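Beta-lactamase (PDB 5GWA) probably hydrolyses beta-lactam antibiotics to substituted beta-amino acids, as an extended-spectrum class A serine beta-lactamase, and is captured here carbamoylated by the inhibitor avibactam. Local coordinates at residues Tyr43-Thr48 and Asn160-Asp165; Leu72-Ser77 and Leu96-Ser101; Thr237-Lys242 and Ser270-Leu275. One frame throughout, in Å; residues are numbered along the deposited sequence.

Contact 1. Residues Tyr43-Thr48 and Asn160-Asp165; sequences YPMQST and NWTTPD. With NA (sodium ion), chain K; NA (sodium ion), chain L; NXL ((2S,5R)-1-formyl-5-[(sulfooxy)amino]piperidine-2-carboxamide), chain B.
Met-45 lays its side chain across Thr-162 at about a right angle, CG against the methyl CG2 of Thr-162 at 3.6 Å. Its chain then bends at chi3 (-77°), which carries CE to 3.6 Å from the carbonyl O of Trp-161. Tyr-43 lies on the same face of the strand pair as Thr-162. Its ring takes Thr-162 O at the edge, in plane, while CE2 meets Pro-164 CD obliquely at 3.8 Å; Tyr-43 OH bonds to Asn-38 O. Behind these groups the strands 43-44 and 161-162 run antiparallel, Tyr-43 and Thr-162 forming the hydrogen-bonded pair, with Tyr-43 N to Thr-162 O at 2.9 Å. Pro-44, which has no N-H, faces Trp-161 at the non-hydrogen-bonded position. Beyond it Met-45 N gives a nearly straight bond of 2.9 Å to Asn-160 O. Past the strand, Met-45 O receives both N and OG1 of Thr-48 from one face of its plane, closing the turn that contains Ser-47. Ser-47 OG is covalently joined to avibactam CAN at 1.4 Å and also bonds to Lys-50 NZ, the SxxK serine-lysine pair of class A enzymes. At the other end Thr-163 OG1 and Asp-165 OD1 each bind a sodium ion. The carbamoylated serine thus sits three residues beyond Pro-44, just past a buried strand pair whose backbone bonds and apolar contacts probably help to hold the segment before Ser-47.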
# COMPACT_ATOMS: atom_id res chain seq x y z
N TYR A 43 22.66 -5.74 1.38
CA TYR A 43 21.63 -4.88 0.85
C TYR A 43 20.27 -5.32 1.36
O TYR A 43 19.98 -6.49 1.41
CB TYR A 43 21.67 -5.03 -0.68
CG TYR A 43 22.94 -4.49 -1.28
CD1 TYR A 43 23.04 -3.17 -1.64
CD2 TYR A 43 24.04 -5.29 -1.47
CE1 TYR A 43 24.22 -2.64 -2.09
CE2 TYR A 43 25.24 -4.79 -1.92
CZ TYR A 43 25.32 -3.46 -2.25
OH TYR A 43 26.50 -2.94 -2.73
N PRO A 44 19.41 -4.37 1.70
CA PRO A 44 18.08 -4.74 2.12
C PRO A 44 17.26 -5.24 0.95
O PRO A 44 17.24 -4.60 -0.11
CB PRO A 44 17.54 -3.44 2.71
CG PRO A 44 18.31 -2.36 2.02
CD PRO A 44 19.67 -2.93 1.79
N MET A 45 16.65 -6.39 1.13
CA MET A 45 15.95 -7.06 0.02
C MET A 45 14.58 -6.44 -0.32
O MET A 45 14.14 -6.52 -1.49
CB MET A 45 15.76 -8.55 0.33
CG MET A 45 17.04 -9.32 0.26
SD MET A 45 16.80 -11.10 0.35
CE MET A 45 16.51 -11.33 2.09
N GLN A 46 13.88 -5.93 0.70
CA GLN A 46 12.45 -5.58 0.66
C GLN A 46 11.71 -6.69 -0.08
O GLN A 46 11.98 -7.86 0.20
CB GLN A 46 12.26 -4.23 0.03
CG GLN A 46 12.52 -3.08 0.95
CD GLN A 46 11.46 -2.93 2.02
OE1 GLN A 46 10.48 -3.67 2.06
NE2 GLN A 46 11.70 -1.99 2.96
N SER A 47 10.89 -6.36 -1.06
CA SER A 47 9.96 -7.34 -1.61
C SER A 47 10.64 -8.42 -2.45
O SER A 47 9.99 -9.43 -2.75
CB SER A 47 8.87 -6.72 -2.47
OG SER A 47 7.91 -5.98 -1.70
N THR A 48 11.94 -8.29 -2.75
CA THR A 48 12.61 -9.30 -3.54
C THR A 48 12.65 -10.64 -2.80
O THR A 48 12.64 -11.67 -3.45
CB THR A 48 14.02 -8.92 -4.01
OG1 THR A 48 14.87 -8.76 -2.87
CG2 THR A 48 13.98 -7.63 -4.85
N ASN A 160 16.57 -8.15 6.74
CA ASN A 160 16.32 -8.98 5.58
C ASN A 160 17.30 -8.57 4.47
O ASN A 160 16.98 -7.76 3.61
CB ASN A 160 14.91 -8.78 5.06
CG ASN A 160 13.86 -9.38 5.95
OD1 ASN A 160 14.04 -10.44 6.54
ND2 ASN A 160 12.73 -8.75 6.00
N TRP A 161 18.51 -9.10 4.54
CA TRP A 161 19.59 -8.62 3.68
C TRP A 161 20.16 -9.71 2.81
O TRP A 161 19.96 -10.91 3.06
CB TRP A 161 20.73 -8.01 4.52
CG TRP A 161 21.35 -8.95 5.56
CD1 TRP A 161 21.16 -8.91 6.91
CD2 TRP A 161 22.38 -9.93 5.33
NE1 TRP A 161 21.91 -9.90 7.52
CE2 TRP A 161 22.69 -10.51 6.58
CE3 TRP A 161 23.06 -10.36 4.20
CZ2 TRP A 161 23.61 -11.56 6.70
CZ3 TRP A 161 24.00 -11.38 4.34
CH2 TRP A 161 24.25 -11.95 5.59
N THR A 162 20.90 -9.29 1.79
CA THR A 162 21.54 -10.20 0.88
C THR A 162 22.80 -9.61 0.31
O THR A 162 22.91 -8.38 0.19
CB THR A 162 20.57 -10.58 -0.27
OG1 THR A 162 21.09 -11.71 -0.99
CG2 THR A 162 20.37 -9.41 -1.22
N THR A 163 23.71 -10.47 -0.15
CA THR A 163 24.67 -10.03 -1.12
C THR A 163 24.09 -10.21 -2.52
O THR A 163 23.22 -11.01 -2.73
CB THR A 163 25.99 -10.79 -1.05
OG1 THR A 163 25.75 -12.18 -1.27
CG2 THR A 163 26.71 -10.55 0.29
N PRO A 164 24.56 -9.41 -3.49
CA PRO A 164 23.93 -9.55 -4.82
C PRO A 164 24.30 -10.85 -5.53
O PRO A 164 23.50 -11.39 -6.30
CB PRO A 164 24.42 -8.35 -5.61
CG PRO A 164 25.19 -7.49 -4.67
CD PRO A 164 25.45 -8.25 -3.39
N ASP A 165 25.53 -11.33 -5.31
CA ASP A 165 25.96 -12.59 -5.88
C ASP A 165 25.21 -13.78 -5.29
O ASP A 165 24.83 -14.66 -6.05
CB ASP A 165 27.48 -12.77 -5.83
CG ASP A 165 28.06 -12.62 -4.45
OD1 ASP A 165 27.69 -11.73 -3.67
OD2 ASP A 165 28.98 -13.41 -4.13
NA NA K . 29.56 -11.29 -1.73
NA NA L . 27.61 -14.18 -1.46
OAC NXL B . 9.34 -4.20 -1.70
CAN NXL B . 8.17 -4.59 -1.65
N NXL B . 7.19 -3.87 -1.35
CAJ NXL B . 5.83 -4.31 -1.60
CA NXL B . 7.41 -2.50 -0.89
C NXL B . 7.00 -2.23 0.51
O NXL B . 6.39 -3.04 1.18
NAA NXL B . 7.23 -0.98 0.92
CB NXL B . 6.70 -1.56 -1.83
CAH NXL B . 5.28 -1.98 -2.14
CAO NXL B . 5.21 -3.41 -2.65
NAK NXL B . 5.78 -3.68 -3.99
OAL NXL B . 6.68 -2.83 -4.42
SAR NXL B . 7.63 -3.38 -5.50
OAD NXL B . 7.05 -2.93 -6.72
OAE NXL B . 8.95 -2.84 -5.52
OAG NXL B . 7.85 -4.93 -5.06
O HOH W 1 14.24 -5.63 3.40
O HOH W 2 32.15 -11.98 -2.27
O HOH W 3 30.68 -11.80 0.67
O HOH W 4 26.37 -16.60 -1.66

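Contact 2. Residues Leu72-Ser77 and Leu96-Ser101; sequences LFVKKS and LELSFS. With NA (sodium ion), chain O; SO4 (sulfate ion), chain D.
Leu-72 and Phe-100 make the apolar contact at one end of this strand pair, their side chains crossing at about a right angle. CD2 of Leu-72 comes within 3.7 Å of Phe-100 CZ, and CG and CD1 lie near CE1 of the same ring. On the same face Val-74 CG2 meets Leu-98 CD1 at 4.0 Å. Ile-118 and Phe-122 of helix 113-123 and Ile-103 of helix 100-109 cover this apolar face. The backbone bonds come in two reciprocal sets. Leu-72 and Leu-98 exchange N-H and O, Leu-98 N to Leu-72 O at 2.9 Å. Val-74 N reaches Leu-96 O at 2.8 Å, and Leu-96 N returns to Val-74 O at 3.1 Å. Together they form a two-stranded antiparallel beta ribbon in the helical part of the class A fold, with strand 96-99 running straight into helix 100-109. Ser-99 is the N-cap of that helix, its OG accepting from Glu-102 N. Phe-73 and Glu-97, the non-hydrogen-bonded pair, occupy the exposed face. Phe-73 CG is anti to the backbone N (chi1 -169°), and one face of the ring covers Leu-96 N, 3.8 Å from its plane toward the rim. Among the polar groups, Glu-97 O binds a sodium ion at 2.8 Å, and Lys-76 NZ forms a salt bridge with Glu-261 of the second subunit besides meeting a sulfate ion.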
# COMPACT_ATOMS: atom_id res chain seq x y z
N LEU A 72 -6.59 -21.68 1.20
CA LEU A 72 -6.55 -21.14 2.54
C LEU A 72 -7.76 -20.30 2.85
O LEU A 72 -8.25 -19.58 1.97
CB LEU A 72 -5.28 -20.30 2.74
CG LEU A 72 -3.95 -20.98 2.50
CD1 LEU A 72 -2.79 -20.03 2.66
CD2 LEU A 72 -3.79 -22.12 3.47
N PHE A 73 -8.20 -20.30 4.12
CA PHE A 73 -9.19 -19.31 4.52
C PHE A 73 -8.48 -18.04 4.92
O PHE A 73 -7.68 -18.02 5.84
CB PHE A 73 -10.06 -19.82 5.69
CG PHE A 73 -11.26 -18.94 5.95
CD1 PHE A 73 -12.39 -19.07 5.20
CD2 PHE A 73 -11.20 -17.93 6.89
CE1 PHE A 73 -13.49 -18.24 5.40
CE2 PHE A 73 -12.30 -17.09 7.10
CZ PHE A 73 -13.42 -17.26 6.36
N VAL A 74 -8.69 -16.97 4.15
CA VAL A 74 -8.06 -15.70 4.40
C VAL A 74 -9.00 -14.82 5.20
O VAL A 74 -10.07 -14.42 4.72
CB VAL A 74 -7.67 -15.03 3.06
CG1 VAL A 74 -7.08 -13.64 3.28
CG2 VAL A 74 -6.69 -15.94 2.32
N LYS A 75 -8.67 -14.68 6.48
CA LYS A 75 -9.46 -13.84 7.40
C LYS A 75 -9.38 -12.38 7.00
O LYS A 75 -8.39 -11.95 6.45
CB LYS A 75 -8.91 -13.96 8.83
CG LYS A 75 -9.22 -15.29 9.48
CD LYS A 75 -8.91 -15.27 10.97
CE LYS A 75 -7.43 -15.41 11.25
NZ LYS A 75 -7.21 -15.84 12.67
N LYS A 76 -10.36 -11.58 7.40
CA LYS A 76 -10.27 -10.15 7.17
C LYS A 76 -9.00 -9.58 7.84
O LYS A 76 -8.32 -8.73 7.28
CB LYS A 76 -11.53 -9.48 7.68
CG LYS A 76 -11.45 -7.98 7.79
CD LYS A 76 -12.29 -7.32 6.71
CE LYS A 76 -12.51 -5.88 7.07
NZ LYS A 76 -11.30 -5.31 7.75
N SER A 77 -8.64 -10.09 9.00
CA SER A 77 -7.47 -9.59 9.70
C SER A 77 -6.15 -9.99 9.04
O SER A 77 -5.13 -9.39 9.35
CB SER A 77 -7.49 -10.02 11.17
OG SER A 77 -7.35 -11.42 11.26
N LEU A 96 -12.60 -15.25 3.14
CA LEU A 96 -12.89 -16.07 1.99
C LEU A 96 -11.78 -17.06 1.70
O LEU A 96 -10.66 -16.88 2.16
CB LEU A 96 -13.20 -15.22 0.76
CG LEU A 96 -12.03 -14.66 -0.03
CD1 LEU A 96 -12.54 -14.13 -1.37
CD2 LEU A 96 -11.24 -13.62 0.73
N GLU A 97 -12.12 -18.11 0.95
CA GLU A 97 -11.19 -19.15 0.57
C GLU A 97 -10.45 -18.70 -0.68
O GLU A 97 -11.11 -18.39 -1.67
CB GLU A 97 -11.96 -20.42 0.24
CG GLU A 97 -12.88 -20.87 1.38
CD GLU A 97 -14.00 -21.78 0.93
OE1 GLU A 97 -14.22 -21.99 -0.29
OE2 GLU A 97 -14.63 -22.39 1.81
N LEU A 98 -9.12 -18.71 -0.64
CA LEU A 98 -8.28 -18.39 -1.83
C LEU A 98 -7.25 -19.50 -2.03
O LEU A 98 -6.59 -19.91 -1.12
CB LEU A 98 -7.57 -17.05 -1.64
CG LEU A 98 -8.47 -15.81 -1.59
CD1 LEU A 98 -7.63 -14.58 -1.30
CD2 LEU A 98 -9.27 -15.61 -2.83
N SER A 99 -7.02 -19.87 -3.28
CA SER A 99 -6.05 -20.91 -3.55
C SER A 99 -4.63 -20.45 -3.29
O SER A 99 -4.31 -19.26 -3.42
CB SER A 99 -6.13 -21.40 -5.01
OG SER A 99 -5.81 -20.35 -5.96
N PHE A 100 -3.75 -21.40 -3.03
CA PHE A 100 -2.33 -21.09 -2.95
C PHE A 100 -1.91 -20.43 -4.27
O PHE A 100 -1.10 -19.52 -4.27
CB PHE A 100 -1.50 -22.36 -2.76
CG PHE A 100 -1.69 -22.99 -1.44
CD1 PHE A 100 -1.04 -22.52 -0.32
CD2 PHE A 100 -2.50 -24.13 -1.31
CE1 PHE A 100 -1.22 -23.10 0.92
CE2 PHE A 100 -2.65 -24.73 -0.09
CZ PHE A 100 -2.02 -24.22 1.03
N SER A 101 -2.38 -20.97 -5.40
CA SER A 101 -2.07 -20.38 -6.71
C SER A 101 -2.37 -18.87 -6.78
O SER A 101 -1.49 -18.06 -7.12
CB SER A 101 -2.85 -21.08 -7.82
OG SER A 101 -2.65 -20.44 -9.06
NA NA O . -11.34 -18.65 -4.44
S SO4 D . -10.75 -2.38 6.22
O1 SO4 D . -11.69 -1.80 7.22
O2 SO4 D . -10.59 -1.45 5.12
O3 SO4 D . -9.47 -2.59 6.95
O4 SO4 D . -11.22 -3.72 5.76

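Contact 3. Residues Thr237-Lys242 and Ser270-Leu275; sequences TLPNGK and SVWDYL. With SO4 (sulfate ion), chain C.
Trp-272 pushes the six-membered part of its indole against the loop 237-242 from the side of helix 257-276. Pro-239 meets it tip to tip, CD lying 3.6 Å from Trp-272 CH2 and CG 3.8 Å from CZ2. The carbonyl O of Thr-237 lies in the ring plane at the edge, 3.3 Å from Trp-272 CZ3, where the C-H rim of the indole is probably slightly positive. Leu-238 slides past the ring in the opposite direction; its CD2 sits 3.9 Å from Trp-272 CE3 and 4.0 Å from Leu-275 CB, filling the angle between these two residues one helical turn apart. Trp-272 CG is anti to the backbone N (chi1 171°); the six-membered ring beyond it meets the loop, with Leu-206 and Thr-210 packed against the side chain. Phe-244 of strand 243-253 touches both Leu-238 and Leu-275. The loop itself is a hairpin connection between strands 227-237 and 243-253, built on a type I turn from Leu-238 to Gly-241. Leu-238 N bonds to Lys-242 O at 2.7 Å, and Gly-241 N bonds to Leu-238 O, closing the turn. Asn-240 OD1 adds an Asx turn by accepting from Lys-242 N, which lies above its carbonyl plane. With internal bonds shaping the loop and carbon contacts joining it to the helix, the attachment of helix 257-276 to this hairpin end is essentially apolar, supplemented by the C-H edge facing Thr-237 O.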
# COMPACT_ATOMS: atom_id res chain seq x y z
N THR A 237 16.01 -13.42 -20.90
CA THR A 237 16.23 -14.21 -22.11
C THR A 237 16.82 -13.32 -23.18
O THR A 237 16.28 -12.29 -23.55
CB THR A 237 14.93 -14.83 -22.61
OG1 THR A 237 14.31 -15.55 -21.55
CG2 THR A 237 15.20 -15.77 -23.81
N LEU A 238 17.94 -13.80 -23.71
CA LEU A 238 18.62 -13.11 -24.80
C LEU A 238 17.96 -13.45 -26.15
O LEU A 238 17.19 -14.39 -26.24
CB LEU A 238 20.10 -13.50 -24.79
CG LEU A 238 20.91 -12.93 -23.59
CD1 LEU A 238 22.09 -13.82 -23.33
CD2 LEU A 238 21.31 -11.51 -23.87
N PRO A 239 18.34 -12.71 -27.20
CA PRO A 239 17.72 -12.95 -28.49
C PRO A 239 18.01 -14.31 -29.06
O PRO A 239 17.28 -14.74 -29.97
CB PRO A 239 18.30 -11.84 -29.36
CG PRO A 239 18.72 -10.77 -28.39
CD PRO A 239 19.25 -11.55 -27.24
N ASN A 240 19.04 -15.00 -28.56
CA ASN A 240 19.36 -16.35 -28.97
C ASN A 240 18.96 -17.44 -27.99
O ASN A 240 19.44 -18.58 -28.08
CB ASN A 240 20.85 -16.46 -29.28
CG ASN A 240 21.71 -16.45 -28.03
OD1 ASN A 240 21.22 -16.12 -26.95
ND2 ASN A 240 22.94 -16.91 -28.16
N GLY A 241 18.06 -17.11 -27.07
CA GLY A 241 17.46 -18.12 -26.22
C GLY A 241 18.24 -18.40 -24.95
O GLY A 241 17.74 -19.09 -24.07
N LYS A 242 19.48 -17.93 -24.88
CA LYS A 242 20.27 -18.13 -23.69
C LYS A 242 19.74 -17.16 -22.64
O LYS A 242 19.02 -16.21 -22.98
CB LYS A 242 21.76 -17.84 -23.99
CG LYS A 242 22.46 -18.88 -24.88
CD LYS A 242 22.73 -20.16 -24.12
CE LYS A 242 22.83 -21.37 -25.05
NZ LYS A 242 24.17 -21.48 -25.69
N SER A 270 23.38 -2.03 -20.15
CA SER A 270 24.82 -2.19 -20.39
C SER A 270 25.16 -3.67 -20.47
O SER A 270 25.89 -4.10 -21.36
CB SER A 270 25.67 -1.54 -19.29
OG SER A 270 25.61 -0.12 -19.34
N VAL A 271 24.61 -4.46 -19.55
CA VAL A 271 24.90 -5.88 -19.52
C VAL A 271 24.31 -6.58 -20.75
O VAL A 271 24.96 -7.40 -21.38
CB VAL A 271 24.38 -6.53 -18.22
CG1 VAL A 271 24.52 -8.03 -18.24
CG2 VAL A 271 25.09 -5.95 -17.01
N TRP A 272 23.07 -6.24 -21.06
CA TRP A 272 22.38 -6.74 -22.24
C TRP A 272 23.20 -6.44 -23.50
O TRP A 272 23.47 -7.35 -24.29
CB TRP A 272 20.98 -6.12 -22.33
CG TRP A 272 20.26 -6.39 -23.60
CD1 TRP A 272 20.33 -5.65 -24.76
CD2 TRP A 272 19.34 -7.45 -23.87
NE1 TRP A 272 19.51 -6.18 -25.71
CE2 TRP A 272 18.96 -7.34 -25.22
CE3 TRP A 272 18.88 -8.54 -23.13
CZ2 TRP A 272 17.98 -8.16 -25.78
CZ3 TRP A 272 17.94 -9.39 -23.71
CH2 TRP A 272 17.54 -9.22 -25.04
N ASP A 273 23.60 -5.18 -23.67
CA ASP A 273 24.34 -4.78 -24.86
C ASP A 273 25.63 -5.58 -24.99
O ASP A 273 25.96 -6.02 -26.07
CB ASP A 273 24.66 -3.27 -24.84
CG ASP A 273 23.45 -2.41 -25.17
OD1 ASP A 273 22.44 -2.93 -25.70
OD2 ASP A 273 23.54 -1.18 -24.96
N TYR A 274 26.34 -5.83 -23.89
CA TYR A 274 27.55 -6.65 -23.90
C TYR A 274 27.28 -8.10 -24.30
O TYR A 274 27.97 -8.69 -25.16
CB TYR A 274 28.22 -6.61 -22.52
CG TYR A 274 29.46 -7.47 -22.45
CD1 TYR A 274 30.66 -7.02 -22.96
CD2 TYR A 274 29.38 -8.79 -22.00
CE1 TYR A 274 31.78 -7.84 -22.96
CE2 TYR A 274 30.49 -9.60 -21.99
CZ TYR A 274 31.69 -9.13 -22.49
OH TYR A 274 32.80 -9.94 -22.47
N LEU A 275 26.26 -8.69 -23.69
CA LEU A 275 25.99 -10.09 -23.95
C LEU A 275 25.41 -10.34 -25.36
O LEU A 275 25.58 -11.42 -25.88
CB LEU A 275 25.07 -10.70 -22.88
CG LEU A 275 25.65 -10.71 -21.47
CD1 LEU A 275 24.57 -11.12 -20.47
CD2 LEU A 275 26.84 -11.63 -21.36
S SO4 C . 12.03 -18.27 -22.36
O1 SO4 C . 11.59 -19.68 -22.38
O2 SO4 C . 11.24 -17.76 -21.25
O3 SO4 C . 13.48 -18.37 -22.11
O4 SO4 C . 11.70 -17.74 -23.69

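In the fold
Contact 1 lies nearest the middle of the chain, its centre about 8 Å from the chain centre, while contacts 2 and 3 sit on opposite sides of that centre, their own centres about 40 Å apart. None touches another. Along the sequence contact 2 is nested inside the loop closed by contact 1, and contact 3 follows in series. Contact 2 belongs to the helical region of helices 100-109 and 113-123; contact 3 joins the five-stranded sheet, at the turn between strands 227-237 and 243-253, to the C-terminal helix 257-276. Side chains of contact 1 pack on those same two strands, consistent with an active-site serine at the junction of helical region and sheet, as in class A enzymes.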